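Long-range contacts in dihydroorotate dehydrogenase (PDB 6UY4), which probably catalyses the quinone-dependent oxidation of (S)-dihydroorotate to orotate, with FMN as cofactor, in de novo pyrimidine synthesis: residues L52-A57 / G96-G101; E135-R140 / G301-P306; I166-G171 / E192-L197. All blocks are in the same frame, centred on the assembly; numbering follows the deposited sequence.

Interaction 1 of 3, residues L52-A57 / G96-G101; sequences LSVYLA and GKAFMG. With QLA (2-[(4-fluorophenyl)amino]-3-hydroxynaphthalene-1,4-dione), chain B.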
loop_
_atom_site.group_PDB
_atom_site.type_symbol
_atom_site.label_atom_id
_atom_site.label_comp_id
_atom_site.label_asym_id
_atom_site.label_seq_id
_atom_site.Cartn_x
_atom_site.Cartn_y
_atom_site.Cartn_z
ATOM N N LEU A 52 -17.555 2.372 6.243
ATOM C CA LEU A 52 -18.748 2.726 5.482
ATOM C C LEU A 52 -18.455 2.791 3.989
ATOM O O LEU A 52 -19.256 2.317 3.174
ATOM C CB LEU A 52 -19.308 4.057 5.982
ATOM C CG LEU A 52 -20.706 4.419 5.478
ATOM C CD1 LEU A 52 -21.709 3.353 5.892
ATOM C CD2 LEU A 52 -21.129 5.785 5.992
ATOM N N SER A 53 -17.313 3.368 3.607
ATOM C CA SER A 53 -16.979 3.469 2.189
ATOM C C SER A 53 -16.658 2.102 1.595
ATOM O O SER A 53 -16.977 1.837 0.429
ATOM C CB SER A 53 -15.812 4.432 1.989
ATOM O OG SER A 53 -14.679 4.021 2.730
ATOM N N VAL A 54 -16.017 1.227 2.373
ATOM C CA VAL A 54 -15.804 -0.145 1.919
ATOM C C VAL A 54 -17.141 -0.854 1.745
ATOM O O VAL A 54 -17.339 -1.618 0.793
ATOM C CB VAL A 54 -14.883 -0.899 2.899
ATOM C CG1 VAL A 54 -14.781 -2.367 2.517
ATOM C CG2 VAL A 54 -13.505 -0.261 2.929
ATOM N N TYR A 55 -18.082 -0.606 2.661
ATOM C CA TYR A 55 -19.415 -1.185 2.538
ATOM C C TYR A 55 -20.105 -0.709 1.267
ATOM O O TYR A 55 -20.803 -1.483 0.602
ATOM C CB TYR A 55 -20.247 -0.833 3.773
ATOM C CG TYR A 55 -21.659 -1.378 3.758
ATOM C CD1 TYR A 55 -21.934 -2.660 4.216
ATOM C CD2 TYR A 55 -22.719 -0.606 3.298
ATOM C CE1 TYR A 55 -23.223 -3.161 4.209
ATOM C CE2 TYR A 55 -24.011 -1.098 3.286
ATOM C CZ TYR A 55 -24.258 -2.375 3.744
ATOM O OH TYR A 55 -25.542 -2.868 3.734
ATOM N N LEU A 56 -19.916 0.563 0.908
ATOM C CA LEU A 56 -20.548 1.095 -0.295
ATOM C C LEU A 56 -19.899 0.531 -1.553
ATOM O O LEU A 56 -20.593 0.122 -2.492
ATOM C CB LEU A 56 -20.480 2.621 -0.293
ATOM C CG LEU A 56 -21.266 3.337 0.805
ATOM C CD1 LEU A 56 -21.109 4.845 0.686
ATOM C CD2 LEU A 56 -22.733 2.940 0.753
ATOM N N ALA A 57 -18.566 0.504 -1.593
ATOM C CA ALA A 57 -17.865 0.014 -2.773
ATOM C C ALA A 57 -18.064 -1.482 -2.989
ATOM O O ALA A 57 -17.890 -1.959 -4.115
ATOM C CB ALA A 57 -16.373 0.335 -2.668
ATOM N N GLY A 96 -10.432 -7.781 0.894
ATOM C CA GLY A 96 -10.864 -8.108 -0.455
ATOM C C GLY A 96 -12.364 -8.066 -0.647
ATOM O O GLY A 96 -12.914 -8.885 -1.396
ATOM N N LYS A 97 -13.043 -7.128 0.011
ATOM C CA LYS A 97 -14.493 -7.027 -0.071
ATOM C C LYS A 97 -14.973 -6.072 -1.154
ATOM O O LYS A 97 -16.135 -6.164 -1.567
ATOM C CB LYS A 97 -15.066 -6.579 1.277
ATOM C CG LYS A 97 -14.750 -7.512 2.436
ATOM C CD LYS A 97 -15.302 -6.963 3.740
ATOM C CE LYS A 97 -15.023 -7.906 4.895
ATOM N NZ LYS A 97 -15.516 -7.364 6.190
ATOM N N ALA A 98 -14.114 -5.160 -1.629
ATOM C CA ALA A 98 -14.567 -4.136 -2.563
ATOM C C ALA A 98 -13.563 -3.844 -3.675
ATOM O O ALA A 98 -13.580 -2.741 -4.232
ATOM C CB ALA A 98 -14.887 -2.835 -1.815
ATOM N N PHE A 99 -12.699 -4.800 -4.028
ATOM C CA PHE A 99 -11.699 -4.534 -5.058
ATOM C C PHE A 99 -12.331 -4.390 -6.436
ATOM O O PHE A 99 -11.781 -3.692 -7.296
ATOM C CB PHE A 99 -10.643 -5.641 -5.071
ATOM C CG PHE A 99 -11.189 -7.003 -5.398
ATOM C CD1 PHE A 99 -11.147 -7.488 -6.695
ATOM C CD2 PHE A 99 -11.740 -7.799 -4.408
ATOM C CE1 PHE A 99 -11.651 -8.741 -6.997
ATOM C CE2 PHE A 99 -12.244 -9.050 -4.704
ATOM C CZ PHE A 99 -12.199 -9.522 -5.999
ATOM N N MET A 100 -13.474 -5.040 -6.669
ATOM C CA MET A 100 -14.137 -4.933 -7.966
ATOM C C MET A 100 -14.657 -3.520 -8.205
ATOM O O MET A 100 -14.423 -2.931 -9.267
ATOM C CB MET A 100 -15.274 -5.953 -8.058
ATOM C CG MET A 100 -14.806 -7.389 -8.220
ATOM S SD MET A 100 -13.831 -7.629 -9.719
ATOM C CE MET A 100 -14.986 -7.079 -10.972
ATOM N N GLY A 101 -15.369 -2.959 -7.225
ATOM C CA GLY A 101 -15.855 -1.598 -7.364
ATOM C C GLY A 101 -14.741 -0.575 -7.440
ATOM O O GLY A 101 -14.879 0.451 -8.114
HETATM C C1 QLA B . -11.441 6.071 4.717
HETATM O O1 QLA B . -11.050 4.982 4.335
HETATM C C2 QLA B . -12.698 6.629 4.130
HETATM O O2 QLA B . -13.348 5.842 3.285
HETATM C C3 QLA B . -13.124 7.933 4.475
HETATM O O3 QLA B . -12.918 9.757 5.999
HETATM C C4 QLA B . -14.389 8.413 2.389
HETATM C C5 QLA B . -13.344 8.270 1.487
HETATM C C6 QLA B . -13.592 8.156 0.130
HETATM C C7 QLA B . -14.890 8.171 -0.298
HETATM C C8 QLA B . -15.948 8.297 0.558
HETATM C C9 QLA B . -15.693 8.414 1.915
HETATM C C10 QLA B . -12.440 8.663 5.600
HETATM C C11 QLA B . -11.206 8.090 6.169
HETATM C C12 QLA B . -10.512 8.804 7.137
HETATM C C13 QLA B . -9.351 8.290 7.677
HETATM C C14 QLA B . -8.871 7.055 7.256
HETATM C C15 QLA B . -9.553 6.337 6.297
HETATM C C16 QLA B . -10.722 6.850 5.744
HETATM F F1 QLA B . -15.137 8.056 -1.631
HETATM N N1 QLA B . -14.125 8.517 3.785
#

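Interaction 2 of 3, residues E135-R140 / G301-P306; sequences EAVVNR and GLSGRP. With FMN (flavin mononucleotide), chain G.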
loop_
_atom_site.group_PDB
_atom_site.type_symbol
_atom_site.label_atom_id
_atom_site.label_comp_id
_atom_site.label_asym_id
_atom_site.label_seq_id
_atom_site.Cartn_x
_atom_site.Cartn_y
_atom_site.Cartn_z
ATOM N N GLU A 135 -3.800 17.495 4.815
ATOM C CA GLU A 135 -4.268 16.382 3.986
ATOM C C GLU A 135 -3.485 15.109 4.298
ATOM O O GLU A 135 -2.967 14.426 3.412
ATOM C CB GLU A 135 -4.189 16.727 2.497
ATOM C CG GLU A 135 -5.089 17.878 2.070
ATOM C CD GLU A 135 -5.127 18.058 0.564
ATOM O OE1 GLU A 135 -4.726 17.120 -0.159
ATOM O OE2 GLU A 135 -5.555 19.137 0.101
ATOM N N ALA A 136 -3.402 14.792 5.588
ATOM C CA ALA A 136 -2.612 13.674 6.076
ATOM C C ALA A 136 -3.458 12.799 6.992
ATOM O O ALA A 136 -4.528 13.195 7.462
ATOM C CB ALA A 136 -1.358 14.158 6.816
ATOM N N VAL A 137 -2.958 11.589 7.239
ATOM C CA VAL A 137 -3.601 10.622 8.122
ATOM C C VAL A 137 -2.528 9.954 8.971
ATOM O O VAL A 137 -1.459 9.593 8.468
ATOM C CB VAL A 137 -4.406 9.566 7.330
ATOM C CG1 VAL A 137 -4.944 8.488 8.262
ATOM C CG2 VAL A 137 -5.549 10.216 6.564
ATOM N N VAL A 138 -2.810 9.802 10.263
ATOM C CA VAL A 138 -1.961 9.057 11.188
ATOM C C VAL A 138 -2.741 7.834 11.653
ATOM O O VAL A 138 -3.847 7.965 12.192
ATOM C CB VAL A 138 -1.524 9.919 12.382
ATOM C CG1 VAL A 138 -0.754 9.075 13.388
ATOM C CG2 VAL A 138 -0.684 11.097 11.911
ATOM N N ASN A 139 -2.171 6.647 11.447
ATOM C CA ASN A 139 -2.849 5.399 11.764
ATOM C C ASN A 139 -1.911 4.456 12.504
ATOM O O ASN A 139 -0.692 4.485 12.312
ATOM C CB ASN A 139 -3.376 4.704 10.498
ATOM C CG ASN A 139 -2.351 3.772 9.871
ATOM O OD1 ASN A 139 -2.316 2.577 10.170
ATOM N ND2 ASN A 139 -1.511 4.316 8.998
ATOM N N ARG A 140 -2.504 3.615 13.352
ATOM C CA ARG A 140 -1.794 2.551 14.055
ATOM C C ARG A 140 -2.717 1.333 14.142
ATOM O O ARG A 140 -3.014 0.809 15.212
ATOM C CB ARG A 140 -1.332 3.011 15.438
ATOM C CG ARG A 140 -2.409 3.687 16.274
ATOM C CD ARG A 140 -1.959 3.858 17.718
ATOM N NE ARG A 140 -2.977 4.504 18.543
ATOM C CZ ARG A 140 -2.985 5.798 18.847
ATOM N NH1 ARG A 140 -2.025 6.594 18.395
ATOM N NH2 ARG A 140 -3.951 6.297 19.606
ATOM N N GLY A 301 1.782 5.909 12.081
ATOM C CA GLY A 301 2.487 6.225 10.846
ATOM C C GLY A 301 1.801 7.370 10.124
ATOM O O GLY A 301 0.570 7.427 10.062
ATOM N N LEU A 302 2.606 8.278 9.577
ATOM C CA LEU A 302 2.104 9.470 8.906
ATOM C C LEU A 302 2.052 9.227 7.403
ATOM O O LEU A 302 3.087 8.989 6.773
ATOM C CB LEU A 302 2.981 10.682 9.222
ATOM C CG LEU A 302 2.600 12.007 8.559
ATOM C CD1 LEU A 302 1.179 12.409 8.921
ATOM C CD2 LEU A 302 3.585 13.095 8.957
ATOM N N SER A 303 0.850 9.286 6.838
ATOM C CA SER A 303 0.650 9.206 5.402
ATOM C C SER A 303 -0.001 10.491 4.912
ATOM O O SER A 303 -0.574 11.256 5.691
ATOM C CB SER A 303 -0.217 8.000 5.021
ATOM O OG SER A 303 -1.484 8.057 5.654
ATOM N N GLY A 304 0.097 10.725 3.612
ATOM C CA GLY A 304 -0.461 11.911 2.997
ATOM C C GLY A 304 0.620 12.796 2.405
ATOM O O GLY A 304 1.774 12.393 2.219
ATOM N N ARG A 305 0.221 14.037 2.113
ATOM C CA ARG A 305 1.131 14.974 1.462
ATOM C C ARG A 305 2.445 15.195 2.208
ATOM O O ARG A 305 3.485 15.290 1.538
ATOM C CB ARG A 305 0.411 16.307 1.226
ATOM C CG ARG A 305 -0.966 16.160 0.601
ATOM C CD ARG A 305 -1.411 17.447 -0.072
ATOM N NE ARG A 305 -0.625 17.733 -1.269
ATOM C CZ ARG A 305 -0.846 18.761 -2.082
ATOM N NH1 ARG A 305 -1.835 19.607 -1.830
ATOM N NH2 ARG A 305 -0.080 18.941 -3.150
ATOM N N PRO A 306 2.486 15.296 3.545
ATOM C CA PRO A 306 3.788 15.450 4.221
ATOM C C PRO A 306 4.757 14.302 3.974
ATOM O O PRO A 306 5.938 14.434 4.320
ATOM C CB PRO A 306 3.408 15.537 5.705
ATOM C CG PRO A 306 2.024 16.051 5.702
ATOM C CD PRO A 306 1.371 15.443 4.499
HETATM N N1 FMN G . 0.399 -0.621 4.005
HETATM C C2 FMN G . 0.564 -1.992 3.972
HETATM O O2 FMN G . 1.513 -2.482 3.363
HETATM N N3 FMN G . -0.334 -2.815 4.620
HETATM C C4 FMN G . -1.402 -2.272 5.306
HETATM O O4 FMN G . -2.202 -3.007 5.883
HETATM C C4A FMN G . -1.571 -0.893 5.342
HETATM N N5 FMN G . -2.636 -0.345 6.027
HETATM C C5A FMN G . -2.805 1.024 6.059
HETATM C C6 FMN G . -3.882 1.569 6.749
HETATM C C7 FMN G . -4.059 2.947 6.789
HETATM C C7M FMN G . -5.222 3.530 7.537
HETATM C C8 FMN G . -3.157 3.781 6.137
HETATM C C8M FMN G . -3.345 5.269 6.178
HETATM C C9 FMN G . -2.079 3.233 5.447
HETATM C C9A FMN G . -1.900 1.854 5.404
HETATM N N10 FMN G . -0.832 1.302 4.717
HETATM C C10 FMN G . -0.666 -0.068 4.689
HETATM C "C1'" FMN G . 0.161 2.173 4.009
HETATM C "C2'" FMN G . -0.304 2.468 2.588
HETATM O "O2'" FMN G . -0.562 1.261 1.907
HETATM C "C3'" FMN G . 0.756 3.247 1.820
HETATM O "O3'" FMN G . 1.994 2.577 1.915
HETATM C "C4'" FMN G . 0.915 4.673 2.336
HETATM O "O4'" FMN G . -0.260 5.105 2.988
HETATM C "C5'" FMN G . 1.199 5.586 1.155
HETATM O "O5'" FMN G . 1.097 6.936 1.530
HETATM P P FMN G . -0.066 7.831 0.875
HETATM O O1P FMN G . 0.087 9.244 1.381
HETATM O O2P FMN G . 0.024 7.790 -0.633
HETATM O O3P FMN G . -1.399 7.289 1.322
#

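Interaction 3 of 3, residues I166-G171 / E192-L197; sequences IGVNLG and EVADYL. With FMN (flavin mononucleotide), chain G.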
loop_
_atom_site.group_PDB
_atom_site.type_symbol
_atom_site.label_atom_id
_atom_site.label_comp_id
_atom_site.label_asym_id
_atom_site.label_seq_id
_atom_site.Cartn_x
_atom_site.Cartn_y
_atom_site.Cartn_z
ATOM N N ILE A 166 -4.759 -7.429 -9.500
ATOM C CA ILE A 166 -4.970 -7.546 -8.063
ATOM C C ILE A 166 -3.724 -8.156 -7.441
ATOM O O ILE A 166 -3.288 -9.240 -7.848
ATOM C CB ILE A 166 -6.210 -8.390 -7.722
ATOM C CG1 ILE A 166 -7.484 -7.681 -8.191
ATOM C CG2 ILE A 166 -6.267 -8.671 -6.226
ATOM C CD1 ILE A 166 -7.721 -6.345 -7.537
ATOM N N GLY A 167 -3.151 -7.462 -6.461
ATOM C CA GLY A 167 -2.049 -7.999 -5.691
ATOM C C GLY A 167 -2.462 -8.274 -4.263
ATOM O O GLY A 167 -3.460 -7.723 -3.789
ATOM N N VAL A 168 -1.716 -9.124 -3.563
ATOM C CA VAL A 168 -2.009 -9.473 -2.179
ATOM C C VAL A 168 -0.792 -9.144 -1.329
ATOM O O VAL A 168 0.326 -9.568 -1.644
ATOM C CB VAL A 168 -2.395 -10.956 -2.031
ATOM C CG1 VAL A 168 -2.654 -11.290 -0.572
ATOM C CG2 VAL A 168 -3.621 -11.268 -2.873
ATOM N N ASN A 169 -1.011 -8.386 -0.257
ATOM C CA ASN A 169 0.040 -8.009 0.676
ATOM C C ASN A 169 -0.017 -8.943 1.879
ATOM O O ASN A 169 -1.003 -8.943 2.623
ATOM C CB ASN A 169 -0.118 -6.553 1.113
ATOM C CG ASN A 169 1.047 -6.066 1.947
ATOM O OD1 ASN A 169 1.172 -6.412 3.122
ATOM N ND2 ASN A 169 1.904 -5.251 1.346
ATOM N N LEU A 170 1.040 -9.727 2.069
ATOM C CA LEU A 170 1.061 -10.760 3.096
ATOM C C LEU A 170 1.690 -10.237 4.382
ATOM O O LEU A 170 2.633 -9.443 4.351
ATOM C CB LEU A 170 1.829 -11.983 2.598
ATOM C CG LEU A 170 1.387 -12.486 1.223
ATOM C CD1 LEU A 170 2.361 -13.520 0.692
ATOM C CD2 LEU A 170 -0.018 -13.056 1.294
ATOM N N GLY A 171 1.157 -10.695 5.516
ATOM C CA GLY A 171 1.669 -10.313 6.815
ATOM C C GLY A 171 1.654 -11.490 7.771
ATOM O O GLY A 171 1.247 -12.596 7.416
ATOM N N GLU A 192 -1.401 -18.666 -6.300
ATOM C CA GLU A 192 -2.050 -19.169 -7.504
ATOM C C GLU A 192 -3.115 -18.227 -8.049
ATOM O O GLU A 192 -3.386 -18.247 -9.255
ATOM C CB GLU A 192 -2.677 -20.540 -7.231
ATOM C CG GLU A 192 -1.680 -21.621 -6.848
ATOM C CD GLU A 192 -0.845 -22.093 -8.022
ATOM O OE1 GLU A 192 -1.214 -21.794 -9.178
ATOM O OE2 GLU A 192 0.182 -22.763 -7.789
ATOM N N VAL A 193 -3.722 -17.404 -7.197
ATOM C CA VAL A 193 -4.815 -16.536 -7.616
ATOM C C VAL A 193 -4.402 -15.075 -7.754
ATOM O O VAL A 193 -5.055 -14.337 -8.507
ATOM C CB VAL A 193 -6.021 -16.657 -6.661
ATOM C CG1 VAL A 193 -6.531 -18.090 -6.627
ATOM C CG2 VAL A 193 -5.647 -16.181 -5.262
ATOM N N ALA A 194 -3.354 -14.633 -7.065
ATOM C CA ALA A 194 -2.943 -13.239 -7.107
ATOM C C ALA A 194 -2.026 -12.973 -8.294
ATOM O O ALA A 194 -1.256 -13.839 -8.716
ATOM C CB ALA A 194 -2.230 -12.847 -5.812
ATOM N N ASP A 195 -2.117 -11.753 -8.829
ATOM C CA ASP A 195 -1.213 -11.357 -9.903
ATOM C C ASP A 195 0.189 -11.080 -9.378
ATOM O O ASP A 195 1.174 -11.341 -10.077
ATOM C CB ASP A 195 -1.761 -10.130 -10.632
ATOM C CG ASP A 195 -3.050 -10.419 -11.373
ATOM O OD1 ASP A 195 -3.226 -11.566 -11.839
ATOM O OD2 ASP A 195 -3.890 -9.501 -11.489
ATOM N N TYR A 196 0.300 -10.550 -8.161
ATOM C CA TYR A 196 1.593 -10.367 -7.520
ATOM C C TYR A 196 1.405 -10.414 -6.012
ATOM O O TYR A 196 0.307 -10.196 -5.495
ATOM C CB TYR A 196 2.265 -9.052 -7.948
ATOM C CG TYR A 196 1.552 -7.792 -7.503
ATOM C CD1 TYR A 196 1.873 -7.176 -6.298
ATOM C CD2 TYR A 196 0.574 -7.206 -8.295
ATOM C CE1 TYR A 196 1.230 -6.021 -5.892
ATOM C CE2 TYR A 196 -0.073 -6.049 -7.896
ATOM C CZ TYR A 196 0.260 -5.463 -6.693
ATOM O OH TYR A 196 -0.378 -4.313 -6.287
ATOM N N LEU A 197 2.496 -10.711 -5.313
ATOM C CA LEU A 197 2.510 -10.798 -3.862
ATOM C C LEU A 197 3.501 -9.786 -3.302
ATOM O O LEU A 197 4.527 -9.491 -3.924
ATOM C CB LEU A 197 2.880 -12.210 -3.394
ATOM C CG LEU A 197 2.008 -13.352 -3.926
ATOM C CD1 LEU A 197 2.642 -14.699 -3.619
ATOM C CD2 LEU A 197 0.602 -13.278 -3.348
HETATM N N1 FMN G . 0.399 -0.621 4.005
HETATM C C2 FMN G . 0.564 -1.992 3.972
HETATM O O2 FMN G . 1.513 -2.482 3.363
HETATM N N3 FMN G . -0.334 -2.815 4.620
HETATM C C4 FMN G . -1.402 -2.272 5.306
HETATM O O4 FMN G . -2.202 -3.007 5.883
HETATM C C4A FMN G . -1.571 -0.893 5.342
HETATM N N5 FMN G . -2.636 -0.345 6.027
HETATM C C5A FMN G . -2.805 1.024 6.059
HETATM C C6 FMN G . -3.882 1.569 6.749
HETATM C C7 FMN G . -4.059 2.947 6.789
HETATM C C7M FMN G . -5.222 3.530 7.537
HETATM C C8 FMN G . -3.157 3.781 6.137
HETATM C C8M FMN G . -3.345 5.269 6.178
HETATM C C9 FMN G . -2.079 3.233 5.447
HETATM C C9A FMN G . -1.900 1.854 5.404
HETATM N N10 FMN G . -0.832 1.302 4.717
HETATM C C10 FMN G . -0.666 -0.068 4.689
HETATM C "C1'" FMN G . 0.161 2.173 4.009
HETATM C "C2'" FMN G . -0.304 2.468 2.588
HETATM O "O2'" FMN G . -0.562 1.261 1.907
HETATM C "C3'" FMN G . 0.756 3.247 1.820
HETATM O "O3'" FMN G . 1.994 2.577 1.915
HETATM C "C4'" FMN G . 0.915 4.673 2.336
HETATM O "O4'" FMN G . -0.260 5.105 2.988
HETATM C "C5'" FMN G . 1.199 5.586 1.155
HETATM O "O5'" FMN G . 1.097 6.936 1.530
HETATM P P FMN G . -0.066 7.831 0.875
HETATM O O1P FMN G . 0.087 9.244 1.381
HETATM O O2P FMN G . 0.024 7.790 -0.633
HETATM O O3P FMN G . -1.399 7.289 1.322
#

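Interaction 1 of 3, residues L52-A57 / G96-G101
A57 and A98 meet methyl against methyl, their CB atoms 3.6 Å apart, and each methyl is directed at the opposite segment. This contact of small side chains lets the helix holding L52-A57 come close to the turn at K97-A98. One helical turn earlier V54 flanks the pair. Its CG1, anti to the backbone N (chi1 174°), is turned to two partners at once: it lies 4.4 Å from A98 CB, and K97 CB is equally near. K97 contributes only the root of its side chain, since the extended remainder leads away. At the far end A57 O faces the CA of G101, where no side chain intervenes. No hydrogen bond links the two segments, so the contact is pure packing. S53, on the same helix, has A49 O and H50 O as hydrogen-bond acceptors for its OG; the approach of OG to O2 of QLA is modelled too short to be trusted. The case illustrates how class 2 enzymes pack N-terminal helices, here one carrying S53 of the inhibitor pocket, on the FMN barrel. Helix 46-58 rests on the start of helix 99-105, where A98 is the N-cap residue and the D93 carboxylate binds the backbone N atoms of K97 and A98.

Interaction 2 of 3, residues E135-R140 / G301-P306
An antiparallel strand pair beside the flavin, 136-139 with 301-304, carries this contact, the strands running at 154° to each other. V137 and S303 form a hydrogen-bonded pair: S303 N donates to V137 O (2.8 Å) and V137 N to S303 O. N139 and G301 form a second hydrogen-bonded pair. On one face L302 CD1 touches both A136 CB (3.7 Å) and V138 CG2 (3.8 Å). The face of V137, N139 and S303 is turned to FMN and helix 355-360. There the amide of N139 approaches the dimethylbenzene end of the flavin, ND2 lying 3.3 Å from C8, and S303 OG lies near C8M while bonding to T355 OG1. G304 N donates to phosphate oxygen O1P (2.7 Å), so strand 301-304 reaches the C8 methyl through S303 and the phosphate through G304. E135 and R305 run side by side, OE1 of E135 against CD of R305, with the charged groups beyond salt-bridge distance. E135 and A136 both face W131, which fits a G1 beta bulge. Strand 128-131 flanks 136-139 and strand 274-275 flanks 301-304; helix 355-360 packs on V137, and helix 305-321 follows G304.

Interaction 3 of 3, residues I166-G171 / E192-L197
OD2 of D195 accepts two hydrogen bonds, one from I166 N across the contact (3.0 Å) and one from W160 NE1, while OD1 forms a salt bridge with R158. The I166 N-H comes to the anti side of the carboxylate, 30° out of its plane. D195 answers through its own backbone: its N donates to I166 O at 2.9 Å, so the residue grips both polar backbone atoms of I166. Two residues on, V168 N bonds to Y196 O (3.0 Å), as neighbouring parallel strands do.

Y196 lays its ring flat against G167. With chi1 at 66°, CG sits between the backbone N and the carbonyl carbon, and the ring follows it to the neighbouring strand, where G167 CA stands 3.5 Å above the ring centre in a CH-pi contact, 13° off the normal. The missing side chain at G167 is what lets the face come so near. On the side of V168 and L197, V168 CG2 meets A194 CB at 3.6 Å and V168 CB faces L197 CD2; F190 and V187 of helix 179-190 pack on V168, L170 and L197.

N169 ND2 bonds to N200 OD1 and to the carboxylate of E111, which also binds Y196 OH; flavin O2 is merely nearby. The pair is a worked example of a beta-alpha-beta unit whose strand carries a cofactor-pocket residue. The buried charge of D195 is probably stabilised by R158 and its N-H donors, while N169, further along the strand, reaches the flavin.

How the interactions relate
From the N terminus, interaction 1 closes first, bringing helix 46-58 of the N-terminal region onto the start of helix 99-105 in the barrel domain. It is complete before interaction 2 opens at E135. That second contact spans the longest loop, 160 residues, and joins two strands of the antiparallel sheet beside the flavin. Within this loop lies interaction 3, a short parallel connection between adjacent barrel strands through helix 179-190. Interactions 1 and 3 touch where F99 CD1 packs on I166 CD1 at 3.7 Å. Interactions 2 and 3, with centres about 25 Å apart on opposite sides of the chain's centre, do not touch, yet both reach FMN.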